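Local coordinates for CIR protein (Plasmodium chabaudi chabaudi, PDB 6ZYV), which is of unknown function but belongs to the Plasmodium-interspersed repeat (PIR) family and is probably a variant antigen of infected red blood cells, at residues 17-22 with 92-97; 21-26 with 33-38; 25-30 with 100-105; 58-63 with 116-121. The protein carries 5 engineered substitutions. All coordinates share one frame; numbering follows the deposited sequence.

Interaction 1: residues 17-22 with 92-97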
loop_
_atom_site.group_PDB
_atom_site.type_symbol
_atom_site.label_atom_id
_atom_site.label_comp_id
_atom_site.label_asym_id
_atom_site.label_seq_id
_atom_site.Cartn_x
_atom_site.Cartn_y
_atom_site.Cartn_z
ATOM N N LYS A 17 4.441 1.037 9.774
ATOM C CA LYS A 17 4.347 2.076 10.804
ATOM C C LYS A 17 2.870 2.469 11.059
ATOM O O LYS A 17 2.412 2.414 12.203
ATOM C CB LYS A 17 5.190 3.311 10.399
ATOM C CG LYS A 17 6.328 3.641 11.356
ATOM C CD LYS A 17 7.332 4.673 10.773
ATOM C CE LYS A 17 8.015 4.230 9.476
ATOM N NZ LYS A 17 8.665 5.364 8.731
ATOM N N ILE A 18 2.102 2.780 9.988
ATOM C CA ILE A 18 0.710 3.156 10.164
ATOM C C ILE A 18 -0.154 1.970 10.638
ATOM O O ILE A 18 -1.047 2.174 11.457
ATOM C CB ILE A 18 0.098 3.897 8.940
ATOM C CG1 ILE A 18 -1.203 4.615 9.329
ATOM C CG2 ILE A 18 -0.118 2.980 7.744
ATOM C CD1 ILE A 18 -1.068 5.531 10.547
ATOM N N ASP A 19 0.141 0.739 10.193
ATOM C CA ASP A 19 -0.590 -0.441 10.643
ATOM C C ASP A 19 -0.536 -0.599 12.167
ATOM O O ASP A 19 -1.586 -0.717 12.809
ATOM C CB ASP A 19 -0.047 -1.720 9.978
ATOM C CG ASP A 19 -0.728 -2.123 8.695
ATOM O OD1 ASP A 19 -1.822 -1.606 8.423
ATOM O OD2 ASP A 19 -0.153 -2.953 7.946
ATOM N N ASP A 20 0.670 -0.579 12.750
ATOM C CA ASP A 20 0.816 -0.734 14.190
ATOM C C ASP A 20 0.118 0.383 14.975
ATOM O O ASP A 20 -0.331 0.147 16.097
ATOM C CB ASP A 20 2.307 -0.819 14.562
ATOM C CG ASP A 20 3.058 -1.919 13.819
ATOM O OD1 ASP A 20 2.401 -2.878 13.354
ATOM O OD2 ASP A 20 4.301 -1.815 13.693
ATOM N N CYS A 21 -0.023 1.572 14.389
ATOM C CA CYS A 21 -0.595 2.708 15.087
ATOM C C CYS A 21 -2.043 2.969 14.841
ATOM O O CYS A 21 -2.503 4.007 15.306
ATOM C CB CYS A 21 0.214 3.959 14.786
ATOM S SG CYS A 21 1.722 4.107 15.764
ATOM N N LEU A 22 -2.769 2.103 14.123
ATOM C CA LEU A 22 -4.149 2.423 13.776
ATOM C C LEU A 22 -5.112 2.543 14.984
ATOM O O LEU A 22 -6.155 3.190 14.855
ATOM C CB LEU A 22 -4.700 1.485 12.705
ATOM C CG LEU A 22 -5.433 2.176 11.542
ATOM C CD1 LEU A 22 -4.659 3.381 10.983
ATOM C CD2 LEU A 22 -5.711 1.208 10.438
ATOM N N ILE A 92 -4.241 3.368 -1.720
ATOM C CA ILE A 92 -5.602 2.872 -1.931
ATOM C C ILE A 92 -5.676 1.341 -1.817
ATOM O O ILE A 92 -6.694 0.815 -1.374
ATOM C CB ILE A 92 -6.174 3.447 -3.244
ATOM C CG1 ILE A 92 -6.412 4.971 -3.045
ATOM C CG2 ILE A 92 -7.471 2.738 -3.697
ATOM C CD1 ILE A 92 -6.659 5.743 -4.295
ATOM N N LEU A 93 -4.577 0.639 -2.087
ATOM C CA LEU A 93 -4.485 -0.805 -1.880
ATOM C C LEU A 93 -4.506 -1.064 -0.370
ATOM O O LEU A 93 -5.227 -1.946 0.085
ATOM C CB LEU A 93 -3.186 -1.371 -2.506
ATOM C CG LEU A 93 -2.934 -2.861 -2.276
ATOM C CD1 LEU A 93 -4.074 -3.706 -2.903
ATOM C CD2 LEU A 93 -1.529 -3.279 -2.813
ATOM N N TRP A 94 -3.750 -0.264 0.417
ATOM C CA TRP A 94 -3.730 -0.391 1.872
ATOM C C TRP A 94 -5.120 -0.080 2.424
ATOM O O TRP A 94 -5.611 -0.801 3.295
ATOM C CB TRP A 94 -2.680 0.553 2.493
ATOM C CG TRP A 94 -2.731 0.604 3.997
ATOM C CD1 TRP A 94 -2.214 -0.316 4.871
ATOM C CD2 TRP A 94 -3.402 1.599 4.805
ATOM N NE1 TRP A 94 -2.471 0.080 6.164
ATOM C CE2 TRP A 94 -3.193 1.256 6.149
ATOM C CE3 TRP A 94 -4.105 2.788 4.521
ATOM C CZ2 TRP A 94 -3.689 2.051 7.210
ATOM C CZ3 TRP A 94 -4.618 3.545 5.564
ATOM C CH2 TRP A 94 -4.414 3.173 6.892
ATOM N N LEU A 95 -5.765 0.981 1.909
ATOM C CA LEU A 95 -7.087 1.382 2.335
ATOM C C LEU A 95 -8.108 0.266 2.083
ATOM O O LEU A 95 -8.939 -0.000 2.953
ATOM C CB LEU A 95 -7.484 2.702 1.658
ATOM C CG LEU A 95 -8.817 3.306 2.119
ATOM C CD1 LEU A 95 -8.841 3.532 3.625
ATOM C CD2 LEU A 95 -9.124 4.597 1.343
ATOM N N SER A 96 -8.006 -0.429 0.930
ATOM C CA SER A 96 -8.884 -1.558 0.591
ATOM C C SER A 96 -8.700 -2.687 1.580
ATOM O O SER A 96 -9.677 -3.288 2.013
ATOM C CB SER A 96 -8.589 -2.068 -0.814
ATOM O OG SER A 96 -8.759 -0.995 -1.715
ATOM N N TYR A 97 -7.450 -2.973 1.951
ATOM C CA TYR A 97 -7.120 -3.987 2.936
ATOM C C TYR A 97 -7.778 -3.631 4.290
ATOM O O TYR A 97 -8.400 -4.492 4.896
ATOM C CB TYR A 97 -5.583 -4.174 3.034
ATOM C CG TYR A 97 -5.099 -4.588 4.402
ATOM C CD1 TYR A 97 -5.230 -5.898 4.837
ATOM C CD2 TYR A 97 -4.560 -3.657 5.285
ATOM C CE1 TYR A 97 -4.828 -6.276 6.111
ATOM C CE2 TYR A 97 -4.192 -4.011 6.574
ATOM C CZ TYR A 97 -4.310 -5.327 6.983
ATOM O OH TYR A 97 -3.923 -5.697 8.260
#
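Trp94 of helix 81-101 directs its indole at the end of helix 8-20, where Asp19, Ile18 and Leu22 receive it, and so joins two helices of the all-helical PIR ectodomain. The polar link is a hydrogen bond from Trp94 NE1 to Asp19 OD1, 2.9 Å long and nearly straight at 169°. On the indole side the oxygen lies in the ring plane, where the N-H points; on the aspartate side the donor arrives from above the carboxylate plane, 44° out of it. Tryptophan suits the place because it couples one N-H donor to a broad apolar surface. That surface is used by Ile18, whose CG2 sits above the ring plane out toward the rim, 3.7 Å from Trp94 CZ2, the two side chains crossing at about a right angle. Leu22, just past the helix end, meets the indole tip to tip, with its CD2 3.9 Å from Trp94 CZ2. Trp94 CG stands anti to its backbone N (chi1 173°), which starts the indole off toward helix 8-20; behind it Tyr158 of helix 154-174 touches the Trp94 side chain and stacks with Tyr97. Ile18 is backed by Tyr38, and Thr29 packs against both Asp19 and Tyr97. One helical turn beyond Trp94, Tyr97 turns its ring edge to the same carboxylate oxygen: Tyr97 CE2 lies 3.8 Å from Asp19 OD1, close to the ring plane.

Interaction 2: residues 21-26 with 33-38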
loop_
_atom_site.group_PDB
_atom_site.type_symbol
_atom_site.label_atom_id
_atom_site.label_comp_id
_atom_site.label_asym_id
_atom_site.label_seq_id
_atom_site.Cartn_x
_atom_site.Cartn_y
_atom_site.Cartn_z
ATOM N N CYS A 21 -0.023 1.572 14.389
ATOM C CA CYS A 21 -0.595 2.708 15.087
ATOM C C CYS A 21 -2.043 2.969 14.841
ATOM O O CYS A 21 -2.503 4.007 15.306
ATOM C CB CYS A 21 0.214 3.959 14.786
ATOM S SG CYS A 21 1.722 4.107 15.764
ATOM N N LEU A 22 -2.769 2.103 14.123
ATOM C CA LEU A 22 -4.149 2.423 13.776
ATOM C C LEU A 22 -5.112 2.543 14.984
ATOM O O LEU A 22 -6.155 3.190 14.855
ATOM C CB LEU A 22 -4.700 1.485 12.705
ATOM C CG LEU A 22 -5.433 2.176 11.542
ATOM C CD1 LEU A 22 -4.659 3.381 10.983
ATOM C CD2 LEU A 22 -5.711 1.208 10.438
ATOM N N GLN A 23 -4.752 1.978 16.149
ATOM C CA GLN A 23 -5.536 2.099 17.389
ATOM C C GLN A 23 -6.979 1.562 17.308
ATOM O O GLN A 23 -7.774 1.800 18.220
ATOM C CB GLN A 23 -5.535 3.559 17.892
ATOM C CG GLN A 23 -4.634 3.811 19.094
ATOM C CD GLN A 23 -3.178 3.632 18.767
ATOM O OE1 GLN A 23 -2.584 2.577 19.029
ATOM N NE2 GLN A 23 -2.567 4.663 18.190
ATOM N N ILE A 24 -7.315 0.839 16.239
ATOM C CA ILE A 24 -8.651 0.280 16.075
ATOM C C ILE A 24 -8.709 -1.107 16.695
ATOM O O ILE A 24 -7.954 -1.996 16.304
ATOM C CB ILE A 24 -9.070 0.278 14.587
ATOM C CG1 ILE A 24 -9.169 1.710 14.058
ATOM C CG2 ILE A 24 -10.377 -0.477 14.378
ATOM C CD1 ILE A 24 -9.070 1.775 12.676
ATOM N N ASP A 25 -9.587 -1.268 17.686
ATOM C CA ASP A 25 -9.840 -2.492 18.450
ATOM C C ASP A 25 -9.997 -3.765 17.592
ATOM O O ASP A 25 -9.376 -4.789 17.886
ATOM C CB ASP A 25 -11.067 -2.303 19.381
ATOM C CG ASP A 25 -12.226 -1.498 18.786
ATOM O OD1 ASP A 25 -12.034 -0.287 18.512
ATOM O OD2 ASP A 25 -13.329 -2.081 18.604
ATOM N N THR A 26 -10.818 -3.687 16.532
ATOM C CA THR A 26 -11.098 -4.806 15.635
ATOM C C THR A 26 -9.907 -5.180 14.743
ATOM O O THR A 26 -9.798 -6.329 14.316
ATOM C CB THR A 26 -12.363 -4.517 14.823
ATOM O OG1 THR A 26 -12.111 -3.432 13.930
ATOM C CG2 THR A 26 -13.550 -4.172 15.706
ATOM N N SER A 33 4.217 2.586 17.851
ATOM C CA SER A 33 5.531 3.137 18.168
ATOM C C SER A 33 5.493 4.643 18.521
ATOM O O SER A 33 6.431 5.152 19.130
ATOM C CB SER A 33 6.472 2.916 16.991
ATOM O OG SER A 33 5.947 3.524 15.821
ATOM N N ASP A 34 4.436 5.350 18.132
ATOM C CA ASP A 34 4.301 6.776 18.420
ATOM C C ASP A 34 2.813 7.135 18.424
ATOM O O ASP A 34 2.180 7.143 17.371
ATOM C CB ASP A 34 5.066 7.603 17.369
ATOM C CG ASP A 34 4.955 9.112 17.511
ATOM O OD1 ASP A 34 4.622 9.582 18.612
ATOM O OD2 ASP A 34 5.184 9.823 16.506
ATOM N N ASP A 35 2.261 7.438 19.600
ATOM C CA ASP A 35 0.845 7.780 19.753
ATOM C C ASP A 35 0.417 9.052 19.025
ATOM O O ASP A 35 -0.775 9.243 18.804
ATOM C CB ASP A 35 0.476 7.882 21.237
ATOM C CG ASP A 35 0.549 6.564 21.980
ATOM O OD1 ASP A 35 0.497 5.497 21.315
ATOM O OD2 ASP A 35 0.638 6.594 23.223
ATOM N N THR A 36 1.368 9.914 18.664
ATOM C CA THR A 36 1.051 11.157 17.976
ATOM C C THR A 36 1.324 11.120 16.467
ATOM O O THR A 36 1.087 12.131 15.813
ATOM C CB THR A 36 1.790 12.317 18.660
ATOM O OG1 THR A 36 3.198 12.049 18.641
ATOM C CG2 THR A 36 1.328 12.535 20.098
ATOM N N LEU A 37 1.787 9.970 15.917
ATOM C CA LEU A 37 2.174 9.761 14.512
ATOM C C LEU A 37 1.315 10.485 13.469
ATOM O O LEU A 37 1.846 11.248 12.659
ATOM C CB LEU A 37 2.231 8.261 14.178
ATOM C CG LEU A 37 2.818 7.909 12.820
ATOM C CD1 LEU A 37 4.325 7.910 12.877
ATOM C CD2 LEU A 37 2.345 6.556 12.369
ATOM N N TYR A 38 -0.010 10.255 13.489
ATOM C CA TYR A 38 -0.902 10.877 12.524
ATOM C C TYR A 38 -1.784 11.954 13.114
ATOM O O TYR A 38 -2.659 12.425 12.411
ATOM C CB TYR A 38 -1.755 9.814 11.791
ATOM C CG TYR A 38 -2.548 8.907 12.709
ATOM C CD1 TYR A 38 -3.744 9.326 13.274
ATOM C CD2 TYR A 38 -2.096 7.637 13.022
ATOM C CE1 TYR A 38 -4.471 8.501 14.124
ATOM C CE2 TYR A 38 -2.814 6.801 13.868
ATOM C CZ TYR A 38 -4.004 7.233 14.416
ATOM O OH TYR A 38 -4.716 6.395 15.248
#
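Cys21 packs against Leu37 and Tyr38 where the chain, having left helix 8-20, comes back on itself in a loop closed by the Cys21-Cys32 disulfide. From the Cys21 backbone the side chain heads for the returning segment. Its CB meets the branch of Leu37, with CD2 of Leu37 4.1 Å from Cys21 CB, and on another side the ring of Tyr38, whose CE2 is 4.3 Å away from that same CB. Beyond CB, SG lies anti to the carbonyl carbon (chi1 -80°); it comes within 3.6 Å of Ser33 N and ends in the bond to Cys32. A cysteine here thus serves twice, as a small apolar surface and as a covalent link. The Cys21 carbonyl is held too: Tyr38 OH donates to Cys21 O at 3.3 Å, a long bond lying in the carbonyl plane. The same oxygen sits at the tyrosine edge, 3.2 Å from Tyr38 CE2. Gln23 crosses the Tyr38 side chain obliquely, its amide only 16° from parallel with the ring. Segment 33-38 is shaped by a type I beta turn from Asp34 to Leu37 and an Asx turn inside it. Asp34 OD1 accepts from Thr36 N at 3.3 Å and from Thr36 OG1 at 2.8 Å, both donors on one face of the carboxylate.

Interaction 3: residues 25-30 with 100-105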
loop_
_atom_site.group_PDB
_atom_site.type_symbol
_atom_site.label_atom_id
_atom_site.label_comp_id
_atom_site.label_asym_id
_atom_site.label_seq_id
_atom_site.Cartn_x
_atom_site.Cartn_y
_atom_site.Cartn_z
ATOM N N ASP A 25 -9.587 -1.268 17.686
ATOM C CA ASP A 25 -9.840 -2.492 18.450
ATOM C C ASP A 25 -9.997 -3.765 17.592
ATOM O O ASP A 25 -9.376 -4.789 17.886
ATOM C CB ASP A 25 -11.067 -2.303 19.381
ATOM C CG ASP A 25 -12.226 -1.498 18.786
ATOM O OD1 ASP A 25 -12.034 -0.287 18.512
ATOM O OD2 ASP A 25 -13.329 -2.081 18.604
ATOM N N THR A 26 -10.818 -3.687 16.532
ATOM C CA THR A 26 -11.098 -4.806 15.635
ATOM C C THR A 26 -9.907 -5.180 14.743
ATOM O O THR A 26 -9.798 -6.329 14.316
ATOM C CB THR A 26 -12.363 -4.517 14.823
ATOM O OG1 THR A 26 -12.111 -3.432 13.930
ATOM C CG2 THR A 26 -13.550 -4.172 15.706
ATOM N N ILE A 27 -9.036 -4.211 14.440
ATOM C CA ILE A 27 -7.852 -4.480 13.627
ATOM C C ILE A 27 -6.625 -4.424 14.522
ATOM O O ILE A 27 -6.374 -3.393 15.158
ATOM C CB ILE A 27 -7.690 -3.492 12.443
ATOM C CG1 ILE A 27 -8.887 -3.542 11.475
ATOM C CG2 ILE A 27 -6.351 -3.730 11.715
ATOM C CD1 ILE A 27 -8.791 -2.521 10.330
ATOM N N TYR A 28 -5.861 -5.519 14.574
ATOM C CA TYR A 28 -4.641 -5.532 15.360
ATOM C C TYR A 28 -3.505 -6.178 14.612
ATOM O O TYR A 28 -3.549 -7.371 14.320
ATOM C CB TYR A 28 -4.825 -6.200 16.726
ATOM C CG TYR A 28 -3.598 -6.061 17.605
ATOM C CD1 TYR A 28 -2.588 -7.014 17.581
ATOM C CD2 TYR A 28 -3.443 -4.970 18.446
ATOM C CE1 TYR A 28 -1.451 -6.880 18.366
ATOM C CE2 TYR A 28 -2.317 -4.833 19.248
ATOM C CZ TYR A 28 -1.322 -5.791 19.205
ATOM O OH TYR A 28 -0.205 -5.659 19.991
ATOM N N THR A 29 -2.467 -5.394 14.331
ATOM C CA THR A 29 -1.242 -5.900 13.716
ATOM C C THR A 29 -0.006 -5.673 14.625
ATOM O O THR A 29 1.042 -6.268 14.372
ATOM C CB THR A 29 -1.018 -5.318 12.313
ATOM O OG1 THR A 29 -0.695 -3.933 12.427
ATOM C CG2 THR A 29 -2.210 -5.534 11.375
ATOM N N GLY A 30 -0.130 -4.811 15.643
ATOM C CA GLY A 30 0.961 -4.505 16.556
ATOM C C GLY A 30 0.738 -3.302 17.454
ATOM O O GLY A 30 -0.344 -2.707 17.462
ATOM N N ASN A 100 -11.547 -3.962 4.143
ATOM C CA ASN A 100 -11.873 -5.383 4.097
ATOM C C ASN A 100 -11.770 -5.998 5.513
ATOM O O ASN A 100 -12.613 -6.819 5.873
ATOM C CB ASN A 100 -10.958 -6.122 3.113
ATOM C CG ASN A 100 -11.308 -7.582 2.985
ATOM O OD1 ASN A 100 -10.598 -8.463 3.463
ATOM N ND2 ASN A 100 -12.438 -7.860 2.371
ATOM N N GLN A 101 -10.796 -5.554 6.329
ATOM C CA GLN A 101 -10.638 -6.042 7.698
ATOM C C GLN A 101 -11.779 -5.580 8.599
ATOM O O GLN A 101 -12.311 -6.378 9.366
ATOM C CB GLN A 101 -9.301 -5.576 8.314
ATOM C CG GLN A 101 -8.060 -6.090 7.599
ATOM C CD GLN A 101 -7.821 -7.562 7.818
ATOM O OE1 GLN A 101 -8.311 -8.416 7.068
ATOM N NE2 GLN A 101 -7.045 -7.889 8.854
ATOM N N MET A 102 -12.145 -4.293 8.515
ATOM C CA MET A 102 -13.212 -3.695 9.312
ATOM C C MET A 102 -14.512 -4.423 9.081
ATOM O O MET A 102 -14.830 -4.749 7.937
ATOM C CB MET A 102 -13.440 -2.229 8.891
ATOM C CG MET A 102 -12.267 -1.322 9.116
ATOM S SD MET A 102 -12.011 -1.083 10.871
ATOM C CE MET A 102 -13.376 0.018 11.260
ATOM N N PRO A 103 -15.246 -4.748 10.150
ATOM C CA PRO A 103 -16.580 -5.328 9.944
ATOM C C PRO A 103 -17.505 -4.188 9.483
ATOM O O PRO A 103 -17.290 -3.021 9.855
ATOM C CB PRO A 103 -16.955 -5.841 11.333
ATOM C CG PRO A 103 -16.249 -4.923 12.276
ATOM C CD PRO A 103 -15.005 -4.411 11.569
ATOM N N ASN A 104 -18.476 -4.484 8.619
ATOM C CA ASN A 104 -19.400 -3.441 8.134
ATOM C C ASN A 104 -18.759 -2.386 7.200
ATOM O O ASN A 104 -19.289 -1.294 7.011
ATOM C CB ASN A 104 -20.120 -2.759 9.299
ATOM C CG ASN A 104 -21.497 -2.300 8.941
ATOM O OD1 ASN A 104 -21.912 -1.178 9.254
ATOM N ND2 ASN A 104 -22.231 -3.159 8.262
ATOM N N GLU A 105 -17.622 -2.722 6.620
ATOM C CA GLU A 105 -16.938 -1.921 5.609
ATOM C C GLU A 105 -16.356 -2.942 4.620
ATOM O O GLU A 105 -16.338 -4.140 4.902
ATOM C CB GLU A 105 -15.811 -1.044 6.212
ATOM C CG GLU A 105 -16.240 0.111 7.109
ATOM C CD GLU A 105 -17.037 1.284 6.548
ATOM O OE1 GLU A 105 -17.084 1.459 5.308
ATOM O OE2 GLU A 105 -17.605 2.046 7.369
#
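Ile27 lies crosswise to both Met102 and Gln101, its side chain at about a right angle to each. The delta methyl does the touching: Ile27 CD1 is 3.6 Å from Met102 SD and 3.7 Å from Gln101 CB. Methionine suits this spot because its flexible chain bends at chi2 (-69°), which carries SD round to the isoleucine, while Gln101 contributes the aliphatic root of its side chain. Thr26 also crosses Met102 at about a right angle, with its OG1 3.9 Å from Met102 SD, and it meets Pro103 tip to tip, where Thr26 OG1 and Pro103 CD are 3.9 Å apart. These partners sit at the end of helix 81-101. Met102 is the first residue to leave helical geometry, and it opens a type II beta turn running to Glu105; Pro103 and Asn104 fill the two central positions, the proline with its ring-restricted phi and the asparagine with a positive one. Ile98 backs Ile27, and Ile59 of helix 55-71 packs on Met102. No hydrogen bond spans the contact, and Thr26 OG1, which it buries, has no polar partner in the model, so cohesion between the loop and the helix end rests on dispersion between methyl, methylene and polarisable sulphur.

Interaction 4: residues 58-63 with 116-121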
loop_
_atom_site.group_PDB
_atom_site.type_symbol
_atom_site.label_atom_id
_atom_site.label_comp_id
_atom_site.label_asym_id
_atom_site.label_seq_id
_atom_site.Cartn_x
_atom_site.Cartn_y
_atom_site.Cartn_z
ATOM N N LYS A 58 -9.379 7.780 12.539
ATOM C CA LYS A 58 -8.024 7.235 12.618
ATOM C C LYS A 58 -7.559 6.694 11.263
ATOM O O LYS A 58 -6.405 6.904 10.891
ATOM C CB LYS A 58 -7.954 6.132 13.690
ATOM C CG LYS A 58 -8.209 6.633 15.106
ATOM C CD LYS A 58 -8.316 5.474 16.105
ATOM C CE LYS A 58 -8.817 5.945 17.445
ATOM N NZ LYS A 58 -9.794 4.990 18.050
ATOM N N ILE A 59 -8.458 5.995 10.532
ATOM C CA ILE A 59 -8.147 5.447 9.205
ATOM C C ILE A 59 -7.909 6.590 8.234
ATOM O O ILE A 59 -6.954 6.555 7.469
ATOM C CB ILE A 59 -9.273 4.501 8.694
ATOM C CG1 ILE A 59 -9.357 3.242 9.556
ATOM C CG2 ILE A 59 -9.040 4.115 7.234
ATOM C CD1 ILE A 59 -10.686 2.478 9.407
ATOM N N SER A 60 -8.766 7.620 8.287
ATOM C CA SER A 60 -8.655 8.782 7.434
ATOM C C SER A 60 -7.318 9.499 7.667
ATOM O O SER A 60 -6.609 9.795 6.702
ATOM C CB SER A 60 -9.826 9.726 7.697
ATOM O OG SER A 60 -9.694 10.963 7.018
ATOM N N ALA A 61 -6.952 9.731 8.945
ATOM C CA ALA A 61 -5.707 10.397 9.302
ATOM C C ALA A 61 -4.488 9.547 8.921
ATOM O O ALA A 61 -3.489 10.089 8.473
ATOM C CB ALA A 61 -5.701 10.705 10.790
ATOM N N GLY A 62 -4.599 8.228 9.086
ATOM C CA GLY A 62 -3.548 7.274 8.733
ATOM C C GLY A 62 -3.298 7.200 7.240
ATOM O O GLY A 62 -2.158 7.065 6.800
ATOM N N PHE A 63 -4.363 7.319 6.457
ATOM C CA PHE A 63 -4.299 7.309 5.005
ATOM C C PHE A 63 -3.608 8.583 4.493
ATOM O O PHE A 63 -2.782 8.505 3.589
ATOM C CB PHE A 63 -5.714 7.180 4.412
ATOM C CG PHE A 63 -5.761 7.241 2.906
ATOM C CD1 PHE A 63 -5.491 6.115 2.138
ATOM C CD2 PHE A 63 -6.062 8.428 2.256
ATOM C CE1 PHE A 63 -5.522 6.178 0.750
ATOM C CE2 PHE A 63 -6.094 8.488 0.876
ATOM C CZ PHE A 63 -5.815 7.363 0.132
ATOM N N ASN A 116 -16.743 10.439 1.954
ATOM C CA ASN A 116 -17.284 10.846 3.248
ATOM C C ASN A 116 -16.294 10.934 4.405
ATOM O O ASN A 116 -16.663 11.500 5.429
ATOM C CB ASN A 116 -18.439 9.947 3.662
ATOM C CG ASN A 116 -19.632 10.046 2.750
ATOM O OD1 ASN A 116 -20.233 9.039 2.375
ATOM N ND2 ASN A 116 -19.999 11.262 2.364
ATOM N N HIS A 117 -15.092 10.357 4.296
ATOM C CA HIS A 117 -14.134 10.388 5.401
ATOM C C HIS A 117 -12.762 10.889 5.038
ATOM O O HIS A 117 -12.053 11.347 5.933
ATOM C CB HIS A 117 -14.019 9.034 6.086
ATOM C CG HIS A 117 -15.295 8.575 6.704
ATOM N ND1 HIS A 117 -15.763 9.105 7.904
ATOM C CD2 HIS A 117 -16.199 7.686 6.239
ATOM C CE1 HIS A 117 -16.924 8.507 8.128
ATOM N NE2 HIS A 117 -17.221 7.634 7.162
ATOM N N ILE A 118 -12.366 10.817 3.763
ATOM C CA ILE A 118 -11.029 11.287 3.373
ATOM C C ILE A 118 -11.110 12.673 2.780
ATOM O O ILE A 118 -10.440 13.581 3.260
ATOM C CB ILE A 118 -10.294 10.263 2.475
ATOM C CG1 ILE A 118 -9.916 9.034 3.309
ATOM C CG2 ILE A 118 -9.065 10.885 1.811
ATOM C CD1 ILE A 118 -9.727 7.920 2.576
ATOM N N GLU A 119 -11.968 12.855 1.776
ATOM C CA GLU A 119 -12.172 14.178 1.188
ATOM C C GLU A 119 -12.792 15.168 2.211
ATOM O O GLU A 119 -12.600 16.365 2.101
ATOM C CB GLU A 119 -12.999 14.067 -0.088
ATOM C CG GLU A 119 -12.248 13.289 -1.150
ATOM C CD GLU A 119 -12.916 13.225 -2.509
ATOM O OE1 GLU A 119 -12.185 13.076 -3.517
ATOM O OE2 GLU A 119 -14.164 13.321 -2.567
ATOM N N THR A 120 -13.419 14.627 3.263
ATOM C CA THR A 120 -14.083 15.297 4.358
ATOM C C THR A 120 -13.062 15.780 5.430
ATOM O O THR A 120 -13.349 16.725 6.165
ATOM C CB THR A 120 -15.163 14.324 4.806
ATOM O OG1 THR A 120 -16.386 14.673 4.129
ATOM C CG2 THR A 120 -15.341 14.224 6.277
ATOM N N ASN A 121 -11.881 15.153 5.500
ATOM C CA ASN A 121 -10.822 15.552 6.410
ATOM C C ASN A 121 -10.164 16.819 5.846
ATOM O O ASN A 121 -9.692 16.834 4.706
ATOM C CB ASN A 121 -9.795 14.447 6.508
ATOM C CG ASN A 121 -8.873 14.576 7.670
ATOM O OD1 ASN A 121 -8.435 15.673 8.047
ATOM N ND2 ASN A 121 -8.559 13.448 8.272
#
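Over one face of the Phe63 ring lies CD1 of Ile118, 4.1 Å from the ring centroid and 27° off its normal, a CH-pi contact. Ile118 CG2 reaches the CD2-CE2 side of the ring, 3.9 Å from Phe63 CD2, and the two side chains cross at about a right angle. The ring of Tyr114 also meets that of Phe63, nearly perpendicular to it. The second flat group, the amide of Asn121, meets Ser60 in its own plane: ND2 donates to Ser60 OG at 3.0 Å, nearly straight at 172°. Together these pairs fasten helix 55-71 to the end of helix 110-118 and to the type I beta turn, Ile118 to Asn121, that leads into helix 122-127. Ser60 stands where the backbones come close, its CA 5.3 Å from Ile118 CA, and a small side chain with a hydroxyl fits such a place. With OG anti to the backbone N (chi1 173°), Ser60 donates to His117 O at 2.6 Å while accepting from Asn121, which leaves this buried hydroxyl bonded both ways. Asn121 is itself an N-cap, its side chain capping a backbone N of helix 122-127; ND2 also donates to Tyr41 O, and OD1 accepts from Asn123 ND2.

From the N terminus, interaction 1 brings the end of helix 8-20 to helix 81-101 and closes a long loop. Interaction 2 starts from the same stretch, sharing Cys21 and Leu22, and closes a short loop nested inside that span. Interaction 3 begins a few residues further on, sharing Asp25 and Thr26 with interaction 2, and runs on to the end of helix 81-101, so crossing interaction 1. Interaction 4 opens after interaction 2 has closed and crosses both long contacts on its way from helix 55-71 to the end of helix 110-118. Side chains join them physically: Ile18 packs on Leu37, Tyr38 on Ala61, Leu95 on Ile118, and Ile59 on Ile24.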